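PDB 2D42: non-toxic crystal protein from Bacillus thuringiensis, which is a non-toxic parasporal inclusion protein of unestablished function, with an elongated, strand-rich fold strikingly similar to that of beta-pore-forming toxins. Local coordinates for residues L6-I11 and Q204-P209; I63-T66 and S70-G73; E110-S115 and T157-A162. All coordinates share one frame; numbering follows the deposited sequence.

How the contacts relate
The three contacts are spread along the long molecule, contact 2 far out toward one end. Each mixes buried residues (Thr-208 in contact 1, Asn-65 and Gly-73 in contact 2, Glu-159 in contact 3) with partly exposed ones. Contact 1 joins helix 5-19 to the end of helix 199-206 and the loop after it by three hydrogen bonds, two of them to one carboxylate oxygen. Contacts 2 and 3, across the chain's centre, both reach the large sheet, where strands 54-65 and 150-185 are neighbours, though contact 3 adds a hairpin from the small sheet. Contact 2 is mainly van der Waals packing between facing strands; contact 3 sets valine methyls against a carboxylate. Neither has a cross-segment hydrogen bond.

Contact 1 of 3, residues L6-I11 and Q204-P209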
ATOM      1  N   LEU A   6      -0.590 -18.005 -15.330  1.00 28.52           N
ATOM      2  CA  LEU A   6      -1.248 -19.077 -16.079  1.00 30.34           C
ATOM      3  C   LEU A   6      -0.868 -18.983 -17.552  1.00 31.53           C
ATOM      4  O   LEU A   6      -0.728 -19.996 -18.236  1.00 33.18           O
ATOM      5  CB  LEU A   6      -2.769 -18.991 -15.928  1.00 30.96           C
ATOM      6  CG  LEU A   6      -3.319 -19.381 -14.553  1.00 30.71           C
ATOM      7  CD1 LEU A   6      -4.818 -19.169 -14.534  1.00 34.28           C
ATOM      8  CD2 LEU A   6      -2.990 -20.832 -14.254  1.00 32.41           C
ATOM      9  N   ARG A   7      -0.706 -17.755 -18.033  1.00 31.60           N
ATOM     10  CA  ARG A   7      -0.311 -17.509 -19.413  1.00 31.81           C
ATOM     11  C   ARG A   7       1.107 -18.049 -19.624  1.00 30.91           C
ATOM     12  O   ARG A   7       1.400 -18.673 -20.650  1.00 30.34           O
ATOM     13  CB  ARG A   7      -0.367 -16.005 -19.708  1.00 34.49           C
ATOM     14  CG  ARG A   7       0.266 -15.585 -21.025  1.00 39.02           C
ATOM     15  CD  ARG A   7      -0.389 -16.264 -22.217  1.00 42.95           C
ATOM     16  NE  ARG A   7       0.328 -15.960 -23.452  1.00 45.93           N
ATOM     17  CZ  ARG A   7       0.272 -16.702 -24.555  1.00 48.37           C
ATOM     18  NH1 ARG A   7      -0.473 -17.801 -24.584  1.00 48.77           N
ATOM     19  NH2 ARG A   7       0.972 -16.351 -25.628  1.00 47.09           N
ATOM     20  N   GLU A   8       1.984 -17.810 -18.647  1.00 29.18           N
ATOM     21  CA  GLU A   8       3.359 -18.294 -18.716  1.00 28.65           C
ATOM     22  C   GLU A   8       3.354 -19.828 -18.762  1.00 28.28           C
ATOM     23  O   GLU A   8       4.151 -20.436 -19.474  1.00 27.73           O
ATOM     24  CB  GLU A   8       4.168 -17.834 -17.495  1.00 29.09           C
ATOM     25  CG  GLU A   8       4.368 -16.326 -17.367  1.00 31.61           C
ATOM     26  CD  GLU A   8       5.171 -15.728 -18.517  1.00 30.65           C
ATOM     27  OE1 GLU A   8       6.227 -16.294 -18.880  1.00 30.66           O
ATOM     28  OE2 GLU A   8       4.749 -14.678 -19.046  1.00 31.99           O
ATOM     29  N   LEU A   9       2.456 -20.439 -17.990  1.00 26.39           N
ATOM     30  CA  LEU A   9       2.334 -21.901 -17.935  1.00 27.09           C
ATOM     31  C   LEU A   9       1.940 -22.406 -19.328  1.00 26.73           C
ATOM     32  O   LEU A   9       2.502 -23.372 -19.839  1.00 27.04           O
ATOM     33  CB  LEU A   9       1.266 -22.308 -16.902  1.00 25.07           C
ATOM     34  CG  LEU A   9       0.939 -23.805 -16.785  1.00 24.86           C
ATOM     35  CD1 LEU A   9       2.181 -24.569 -16.327  1.00 23.78           C
ATOM     36  CD2 LEU A   9      -0.220 -24.013 -15.814  1.00 22.96           C
ATOM     37  N   GLU A  10       0.976 -21.730 -19.938  1.00 29.46           N
ATOM     38  CA  GLU A  10       0.514 -22.087 -21.274  1.00 32.69           C
ATOM     39  C   GLU A  10       1.672 -21.964 -22.276  1.00 32.15           C
ATOM     40  O   GLU A  10       1.887 -22.854 -23.102  1.00 33.66           O
ATOM     41  CB  GLU A  10      -0.650 -21.174 -21.676  1.00 33.65           C
ATOM     42  CG  GLU A  10      -1.367 -21.568 -22.958  1.00 37.80           C
ATOM     43  CD  GLU A  10      -2.516 -20.627 -23.277  1.00 41.89           C
ATOM     44  OE1 GLU A  10      -2.253 -19.431 -23.530  1.00 43.34           O
ATOM     45  OE2 GLU A  10      -3.681 -21.079 -23.265  1.00 40.94           O
ATOM     46  N   ILE A  11       2.423 -20.868 -22.192  1.00 31.08           N
ATOM     47  CA  ILE A  11       3.558 -20.651 -23.091  1.00 31.07           C
ATOM     48  C   ILE A  11       4.584 -21.765 -22.922  1.00 31.06           C
ATOM     49  O   ILE A  11       5.106 -22.302 -23.899  1.00 30.29           O
ATOM     50  CB  ILE A  11       4.245 -19.296 -22.812  1.00 31.92           C
ATOM     51  CG1 ILE A  11       3.299 -18.152 -23.186  1.00 32.23           C
ATOM     52  CG2 ILE A  11       5.552 -19.203 -23.581  1.00 31.49           C
ATOM     53  CD1 ILE A  11       3.820 -16.765 -22.827  1.00 34.21           C
ATOM     54  N   GLN A 204      11.762 -19.902 -15.303  1.00 32.55           N
ATOM     55  CA  GLN A 204      13.148 -19.980 -15.717  1.00 35.50           C
ATOM     56  C   GLN A 204      13.239 -20.309 -17.199  1.00 36.41           C
ATOM     57  O   GLN A 204      14.005 -19.688 -17.941  1.00 35.42           O
ATOM     58  CB  GLN A 204      13.882 -21.033 -14.894  1.00 37.34           C
ATOM     59  CG  GLN A 204      15.376 -20.964 -15.045  1.00 42.22           C
ATOM     60  CD  GLN A 204      16.087 -21.472 -13.819  1.00 45.02           C
ATOM     61  OE1 GLN A 204      15.933 -22.631 -13.432  1.00 48.08           O
ATOM     62  NE2 GLN A 204      16.867 -20.605 -13.190  1.00 46.10           N
ATOM     63  N   ALA A 205      12.438 -21.277 -17.631  1.00 35.85           N
ATOM     64  CA  ALA A 205      12.436 -21.693 -19.026  1.00 35.76           C
ATOM     65  C   ALA A 205      11.945 -20.573 -19.930  1.00 35.74           C
ATOM     66  O   ALA A 205      12.495 -20.350 -21.003  1.00 35.96           O
ATOM     67  CB  ALA A 205      11.561 -22.927 -19.202  1.00 35.06           C
ATOM     68  N   ASN A 206      10.908 -19.867 -19.494  1.00 35.92           N
ATOM     69  CA  ASN A 206      10.343 -18.772 -20.280  1.00 33.72           C
ATOM     70  C   ASN A 206      11.189 -17.500 -20.259  1.00 33.53           C
ATOM     71  O   ASN A 206      11.044 -16.633 -21.125  1.00 33.28           O
ATOM     72  CB  ASN A 206       8.942 -18.428 -19.770  1.00 32.97           C
ATOM     73  CG  ASN A 206       7.914 -19.483 -20.116  1.00 31.62           C
ATOM     74  OD1 ASN A 206       8.225 -20.495 -20.756  1.00 31.24           O
ATOM     75  ND2 ASN A 206       6.676 -19.255 -19.695  1.00 29.32           N
ATOM     76  N   GLY A 207      12.064 -17.389 -19.268  1.00 32.50           N
ATOM     77  CA  GLY A 207      12.879 -16.195 -19.151  1.00 32.93           C
ATOM     78  C   GLY A 207      12.006 -15.029 -18.721  1.00 32.80           C
ATOM     79  O   GLY A 207      12.351 -13.870 -18.936  1.00 33.66           O
ATOM     80  N   THR A 208      10.864 -15.347 -18.116  1.00 29.61           N
ATOM     81  CA  THR A 208       9.911 -14.346 -17.648  1.00 28.98           C
ATOM     82  C   THR A 208      10.605 -13.237 -16.855  1.00 28.96           C
ATOM     83  O   THR A 208      11.287 -13.498 -15.871  1.00 27.52           O
ATOM     84  CB  THR A 208       8.838 -15.000 -16.752  1.00 29.59           C
ATOM     85  OG1 THR A 208       8.394 -16.227 -17.356  1.00 28.94           O
ATOM     86  CG2 THR A 208       7.657 -14.066 -16.575  1.00 25.92           C
ATOM     87  N   PRO A 209      10.424 -11.974 -17.276  1.00 30.83           N
ATOM     88  CA  PRO A 209      11.030 -10.808 -16.621  1.00 31.44           C
ATOM     89  C   PRO A 209      10.507 -10.551 -15.212  1.00 30.23           C
ATOM     90  O   PRO A 209       9.344 -10.820 -14.917  1.00 28.69           O
ATOM     91  CB  PRO A 209      10.670  -9.650 -17.558  1.00 32.33           C
ATOM     92  CG  PRO A 209      10.410 -10.317 -18.871  1.00 34.03           C
ATOM     93  CD  PRO A 209       9.675 -11.560 -18.470  1.00 30.07           C
TER
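The carboxylate of Glu-8 is gripped through one oxygen from both faces of its plane: Asn-206 ND2 approaches OE1 over one face and Thr-208 OG1 over the other. The amide of Asn-206 is turned 66° from this carboxylate, and the backbone oxygen of Glu-8 lies nearly in the amide plane, at ND2. A third flat group, the guanidinium of Arg-7, has Ile-11 CG1 over the centre of one face and the carboxylate of Glu-10 at its edge, with which it forms a salt bridge.

Two bonds therefore leave the same amide nitrogen. Asn-206 ND2 donates to Glu-8 O at 2.8 Å, somewhat bent at 144°, and also to Glu-8 OE1 at 3.1 Å. The bond from Thr-208 OG1 to Glu-8 OE1 is shorter, 2.7 Å. A bend in the glutamate chain (chi2 -63°) folds the carboxylate back so that OE1 and the backbone oxygen can share the amide. Two donors on OE1 would probably stabilise the ionised form of Glu-8. Ile-11 borders the cluster, its CG2 4.0 Å from Asn-206 ND2.

What brings asparagine and threonine onto one glutamate is a helix ending. Gly-207, with positive phi, is the C-prime residue of a Schellman motif in which Thr-208 N bonds to Leu-203 O, and the chain turns there so that Thr-208 faces the same way as Asn-206. The contact thus fastens the C-terminal end of helix 199-206 to the side of helix 5-19. Tyr-12 extends the helix packing against Ala-205 and Asn-206, while Ile-3 of strand 2-4 touches both Glu-8 and Thr-208.

Contact 2 of 3, residues I63-T66 and S70-G73; sequences ITNT and SLEG
A beta-arch closes this end of the elongated molecule: strands 54-65 and 71-94 run antiparallel, 176° between their directions, yet face each other through their side chains instead of pairing edge to edge. Their axes stay 8.9 Å apart, as expected for opposed layers of a beta-sandwich. Each strand takes its backbone bonds from another neighbour, Ile-63 with Ala-152 and Asn-65 with His-150 on one side, Leu-71 with Val-146 and Gly-73 with Ile-144 on the other.

Between the layers, Ile-63 lays its CD1 methyl on the bare backbone of Gly-73, 3.9 Å from CA, a place where the absence of a side chain gives it room. Its CG2 reaches Leu-71 CD1 more loosely, at 4.5 Å. Asn-65 and Leu-71 lie alongside each other, pointing opposite ways. With CG swung away from its own nitrogen (chi1 176°), the asparagine extends across the gap, and its amide is held by Thr-67 OG1 at OD1 and by the backbone oxygens of Asn-69 and Val-146 at ND2. The amide carbon Asn-65 CG rests 3.6 Å from the Leu-71 CD2 methyl.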
ATOM      1  N   ILE A  63     -12.851  31.234  25.363  1.00 25.67           N
ATOM      2  CA  ILE A  63     -13.157  31.287  26.785  1.00 26.17           C
ATOM      3  C   ILE A  63     -13.057  32.762  27.134  1.00 26.21           C
ATOM      4  O   ILE A  63     -11.985  33.356  27.052  1.00 27.62           O
ATOM      5  CB  ILE A  63     -12.160  30.479  27.627  1.00 26.74           C
ATOM      6  CG1 ILE A  63     -12.291  28.991  27.281  1.00 23.51           C
ATOM      7  CG2 ILE A  63     -12.417  30.735  29.107  1.00 25.45           C
ATOM      8  CD1 ILE A  63     -11.354  28.082  28.069  1.00 24.77           C
ATOM      9  N   THR A  64     -14.183  33.362  27.492  1.00 26.25           N
ATOM     10  CA  THR A  64     -14.203  34.777  27.816  1.00 28.57           C
ATOM     11  C   THR A  64     -14.318  35.046  29.308  1.00 29.51           C
ATOM     12  O   THR A  64     -15.179  34.485  29.981  1.00 28.83           O
ATOM     13  CB  THR A  64     -15.372  35.477  27.131  1.00 28.44           C
ATOM     14  OG1 THR A  64     -15.333  35.207  25.727  1.00 29.57           O
ATOM     15  CG2 THR A  64     -15.301  36.982  27.370  1.00 30.19           C
ATOM     16  N   ASN A  65     -13.451  35.910  29.824  1.00 29.96           N
ATOM     17  CA  ASN A  65     -13.508  36.256  31.240  1.00 30.52           C
ATOM     18  C   ASN A  65     -14.034  37.675  31.376  1.00 32.00           C
ATOM     19  O   ASN A  65     -13.310  38.646  31.140  1.00 30.99           O
ATOM     20  CB  ASN A  65     -12.131  36.152  31.889  1.00 32.09           C
ATOM     21  CG  ASN A  65     -12.142  36.604  33.341  1.00 33.29           C
ATOM     22  OD1 ASN A  65     -13.198  36.899  33.899  1.00 32.35           O
ATOM     23  ND2 ASN A  65     -10.971  36.659  33.955  1.00 30.91           N
ATOM     24  N   THR A  66     -15.303  37.797  31.743  1.00 32.06           N
ATOM     25  CA  THR A  66     -15.903  39.110  31.905  1.00 34.02           C
ATOM     26  C   THR A  66     -15.845  39.561  33.362  1.00 33.92           C
ATOM     27  O   THR A  66     -16.585  40.447  33.770  1.00 36.37           O
ATOM     28  CB  THR A  66     -17.367  39.110  31.433  1.00 34.53           C
ATOM     29  OG1 THR A  66     -18.152  38.289  32.304  1.00 34.24           O
ATOM     30  CG2 THR A  66     -17.465  38.562  30.007  1.00 34.07           C
ATOM     31  N   SER A  70      -8.824  36.979  37.635  1.00 42.92           N
ATOM     32  CA  SER A  70      -8.181  36.053  36.713  1.00 42.65           C
ATOM     33  C   SER A  70      -8.761  34.657  36.929  1.00 41.63           C
ATOM     34  O   SER A  70      -9.160  34.313  38.038  1.00 42.11           O
ATOM     35  CB  SER A  70      -6.670  36.042  36.972  1.00 42.24           C
ATOM     36  OG  SER A  70      -6.044  34.921  36.380  1.00 44.87           O
ATOM     37  N   LEU A  71      -8.820  33.857  35.868  1.00 39.77           N
ATOM     38  CA  LEU A  71      -9.352  32.504  35.985  1.00 38.11           C
ATOM     39  C   LEU A  71      -8.589  31.546  35.086  1.00 37.02           C
ATOM     40  O   LEU A  71      -8.024  31.958  34.071  1.00 38.52           O
ATOM     41  CB  LEU A  71     -10.844  32.487  35.631  1.00 37.50           C
ATOM     42  CG  LEU A  71     -11.289  32.847  34.209  1.00 36.19           C
ATOM     43  CD1 LEU A  71     -10.976  31.699  33.248  1.00 34.16           C
ATOM     44  CD2 LEU A  71     -12.779  33.121  34.210  1.00 36.19           C
ATOM     45  N   GLU A  72      -8.561  30.274  35.469  1.00 36.17           N
ATOM     46  CA  GLU A  72      -7.877  29.261  34.681  1.00 34.47           C
ATOM     47  C   GLU A  72      -8.850  28.690  33.661  1.00 34.38           C
ATOM     48  O   GLU A  72     -10.002  28.390  33.980  1.00 33.26           O
ATOM     49  CB  GLU A  72      -7.357  28.131  35.575  1.00 35.97           C
ATOM     50  CG  GLU A  72      -6.314  28.558  36.594  1.00 39.06           C
ATOM     51  CD  GLU A  72      -5.098  29.209  35.952  1.00 41.54           C
ATOM     52  OE1 GLU A  72      -4.392  28.524  35.178  1.00 40.11           O
ATOM     53  OE2 GLU A  72      -4.853  30.406  36.221  1.00 42.86           O
ATOM     54  N   GLY A  73      -8.385  28.552  32.429  1.00 32.17           N
ATOM     55  CA  GLY A  73      -9.226  28.004  31.385  1.00 29.67           C
ATOM     56  C   GLY A  73      -8.531  26.790  30.807  1.00 27.97           C
ATOM     57  O   GLY A  73      -7.313  26.675  30.878  1.00 28.33           O
TER

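Contact 3 of 3, residues E110-S115 and T157-A162; sequences EQVGLS and TLEQGA
Residues 110-113 form the turn of a hairpin that follows strand 101-109, and 114-115 begin strand 114-122, whereas 157-162 is strand throughout, within the long 150-185. Gly-113, at positive phi (62°), and Leu-114 both face Phe-109, a G1 beta bulge. Within the turn Gly-113 N makes a weak bond to Glu-110 O at 3.4 Å. Backbones stay well apart, Val-112 and Glu-159 being the nearest pair at 9.1 Å between their CA atoms, so side chains alone span the gap.

Glu-159 crosses most of it. Its chain is extended, CG trans to the backbone nitrogen (chi1 -175°). The two side chains come from opposite directions, and the valine's CG1 methyl lies over one face of the carboxylate. CG1 and CB each lie 3.3 Å from Glu-159 OE1, with CG2 at 3.5 Å; CG1 is also 3.5 Å from OE2, near both oxygens. Leu-114 CD2 adds only a distant touch. Val-112 also touches Leu-234 of strand 219-244 and Val-53 of the loop before strand 54-65, so the turn lies against the large sheet.

The carboxylate oxygen under the valine has a polar partner, Gln-235 NE2, which hydrogen-bonds to Glu-159 OE1. Burial under methyls would tend to raise the glutamate's pKa and the Gln-235 bond to lower it, leaving the net effect unsettled.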
ATOM      1  N   GLU A 110      10.713  15.989   5.551  1.00 25.38           N
ATOM      2  CA  GLU A 110      11.832  16.913   5.621  1.00 28.28           C
ATOM      3  C   GLU A 110      11.507  18.379   5.888  1.00 28.57           C
ATOM      4  O   GLU A 110      12.252  19.045   6.606  1.00 27.90           O
ATOM      5  CB  GLU A 110      12.643  16.787   4.340  1.00 30.90           C
ATOM      6  CG  GLU A 110      13.949  17.543   4.318  1.00 34.52           C
ATOM      7  CD  GLU A 110      14.798  17.119   3.139  1.00 35.22           C
ATOM      8  OE1 GLU A 110      15.690  16.262   3.324  1.00 36.74           O
ATOM      9  OE2 GLU A 110      14.555  17.625   2.024  1.00 35.82           O
ATOM     10  N   GLN A 111      10.409  18.879   5.330  1.00 29.51           N
ATOM     11  CA  GLN A 111      10.050  20.279   5.531  1.00 31.08           C
ATOM     12  C   GLN A 111       9.653  20.639   6.953  1.00 31.76           C
ATOM     13  O   GLN A 111       9.657  21.813   7.314  1.00 30.56           O
ATOM     14  CB  GLN A 111       8.940  20.703   4.565  1.00 32.97           C
ATOM     15  CG  GLN A 111       9.463  21.034   3.176  1.00 35.52           C
ATOM     16  CD  GLN A 111       8.560  21.988   2.421  1.00 37.73           C
ATOM     17  OE1 GLN A 111       8.172  23.038   2.942  1.00 37.63           O
ATOM     18  NE2 GLN A 111       8.227  21.637   1.184  1.00 36.85           N
ATOM     19  N   VAL A 112       9.299  19.646   7.763  1.00 28.80           N
ATOM     20  CA  VAL A 112       8.937  19.930   9.140  1.00 27.62           C
ATOM     21  C   VAL A 112       9.778  19.109  10.112  1.00 27.66           C
ATOM     22  O   VAL A 112       9.627  19.223  11.326  1.00 27.40           O
ATOM     23  CB  VAL A 112       7.432  19.677   9.399  1.00 29.42           C
ATOM     24  CG1 VAL A 112       6.599  20.713   8.630  1.00 27.89           C
ATOM     25  CG2 VAL A 112       7.050  18.255   8.974  1.00 27.35           C
ATOM     26  N   GLY A 113      10.671  18.288   9.567  1.00 25.56           N
ATOM     27  CA  GLY A 113      11.536  17.470  10.398  1.00 25.70           C
ATOM     28  C   GLY A 113      10.791  16.475  11.269  1.00 26.11           C
ATOM     29  O   GLY A 113      11.175  16.235  12.408  1.00 26.15           O
ATOM     30  N   LEU A 114       9.737  15.874  10.730  1.00 25.84           N
ATOM     31  CA  LEU A 114       8.951  14.921  11.500  1.00 27.43           C
ATOM     32  C   LEU A 114       8.650  13.657  10.703  1.00 27.70           C
ATOM     33  O   LEU A 114       8.344  13.722   9.512  1.00 24.98           O
ATOM     34  CB  LEU A 114       7.638  15.578  11.920  1.00 30.22           C
ATOM     35  CG  LEU A 114       7.119  15.370  13.339  1.00 32.50           C
ATOM     36  CD1 LEU A 114       8.196  15.716  14.357  1.00 33.80           C
ATOM     37  CD2 LEU A 114       5.903  16.243  13.544  1.00 34.75           C
ATOM     38  N   SER A 115       8.744  12.502  11.357  1.00 26.18           N
ATOM     39  CA  SER A 115       8.425  11.259  10.674  1.00 26.28           C
ATOM     40  C   SER A 115       6.931  11.019  10.813  1.00 24.34           C
ATOM     41  O   SER A 115       6.300  11.505  11.751  1.00 26.47           O
ATOM     42  CB  SER A 115       9.197  10.079  11.281  1.00 24.14           C
ATOM     43  OG  SER A 115      10.565  10.171  10.933  1.00 24.82           O
ATOM     44  N   THR A 157      -4.785  23.333  15.429  1.00 22.38           N
ATOM     45  CA  THR A 157      -4.257  23.161  14.081  1.00 22.09           C
ATOM     46  C   THR A 157      -3.596  21.817  13.830  1.00 25.60           C
ATOM     47  O   THR A 157      -2.872  21.293  14.683  1.00 24.96           O
ATOM     48  CB  THR A 157      -3.215  24.258  13.772  1.00 23.57           C
ATOM     49  OG1 THR A 157      -3.853  25.533  13.826  1.00 25.58           O
ATOM     50  CG2 THR A 157      -2.595  24.056  12.394  1.00 24.26           C
ATOM     51  N   LEU A 158      -3.855  21.263  12.651  1.00 25.24           N
ATOM     52  CA  LEU A 158      -3.255  20.002  12.256  1.00 25.52           C
ATOM     53  C   LEU A 158      -2.276  20.253  11.125  1.00 25.88           C
ATOM     54  O   LEU A 158      -2.602  20.919  10.137  1.00 24.45           O
ATOM     55  CB  LEU A 158      -4.306  19.003  11.768  1.00 25.63           C
ATOM     56  CG  LEU A 158      -3.732  17.745  11.094  1.00 27.68           C
ATOM     57  CD1 LEU A 158      -2.983  16.906  12.120  1.00 29.79           C
ATOM     58  CD2 LEU A 158      -4.846  16.925  10.461  1.00 27.69           C
ATOM     59  N   GLU A 159      -1.068  19.728  11.276  1.00 25.32           N
ATOM     60  CA  GLU A 159      -0.069  19.851  10.234  1.00 25.56           C
ATOM     61  C   GLU A 159      -0.231  18.578   9.404  1.00 25.95           C
ATOM     62  O   GLU A 159       0.050  17.476   9.882  1.00 24.07           O
ATOM     63  CB  GLU A 159       1.321  19.921  10.845  1.00 25.63           C
ATOM     64  CG  GLU A 159       2.416  20.165   9.852  1.00 30.13           C
ATOM     65  CD  GLU A 159       3.715  20.499  10.545  1.00 35.02           C
ATOM     66  OE1 GLU A 159       4.455  19.561  10.915  1.00 35.94           O
ATOM     67  OE2 GLU A 159       3.981  21.706  10.740  1.00 36.35           O
ATOM     68  N   GLN A 160      -0.705  18.739   8.172  1.00 25.19           N
ATOM     69  CA  GLN A 160      -0.934  17.616   7.280  1.00 26.88           C
ATOM     70  C   GLN A 160       0.110  17.501   6.182  1.00 28.35           C
ATOM     71  O   GLN A 160       0.324  18.440   5.413  1.00 27.65           O
ATOM     72  CB  GLN A 160      -2.316  17.725   6.636  1.00 30.40           C
ATOM     73  CG  GLN A 160      -2.688  16.519   5.779  1.00 35.62           C
ATOM     74  CD  GLN A 160      -4.048  16.661   5.134  1.00 38.60           C
ATOM     75  OE1 GLN A 160      -4.296  17.622   4.409  1.00 43.52           O
ATOM     76  NE2 GLN A 160      -4.941  15.701   5.390  1.00 40.60           N
ATOM     77  N   GLY A 161       0.755  16.337   6.120  1.00 29.36           N
ATOM     78  CA  GLY A 161       1.760  16.090   5.103  1.00 26.94           C
ATOM     79  C   GLY A 161       1.134  15.453   3.876  1.00 27.05           C
ATOM     80  O   GLY A 161       0.022  14.925   3.931  1.00 26.82           O
ATOM     81  N   ALA A 162       1.846  15.508   2.758  1.00 24.30           N
ATOM     82  CA  ALA A 162       1.361  14.922   1.518  1.00 23.70           C
ATOM     83  C   ALA A 162       2.567  14.298   0.845  1.00 23.63           C
ATOM     84  O   ALA A 162       3.694  14.746   1.057  1.00 21.37           O
ATOM     85  CB  ALA A 162       0.741  16.000   0.620  1.00 25.51           C
TER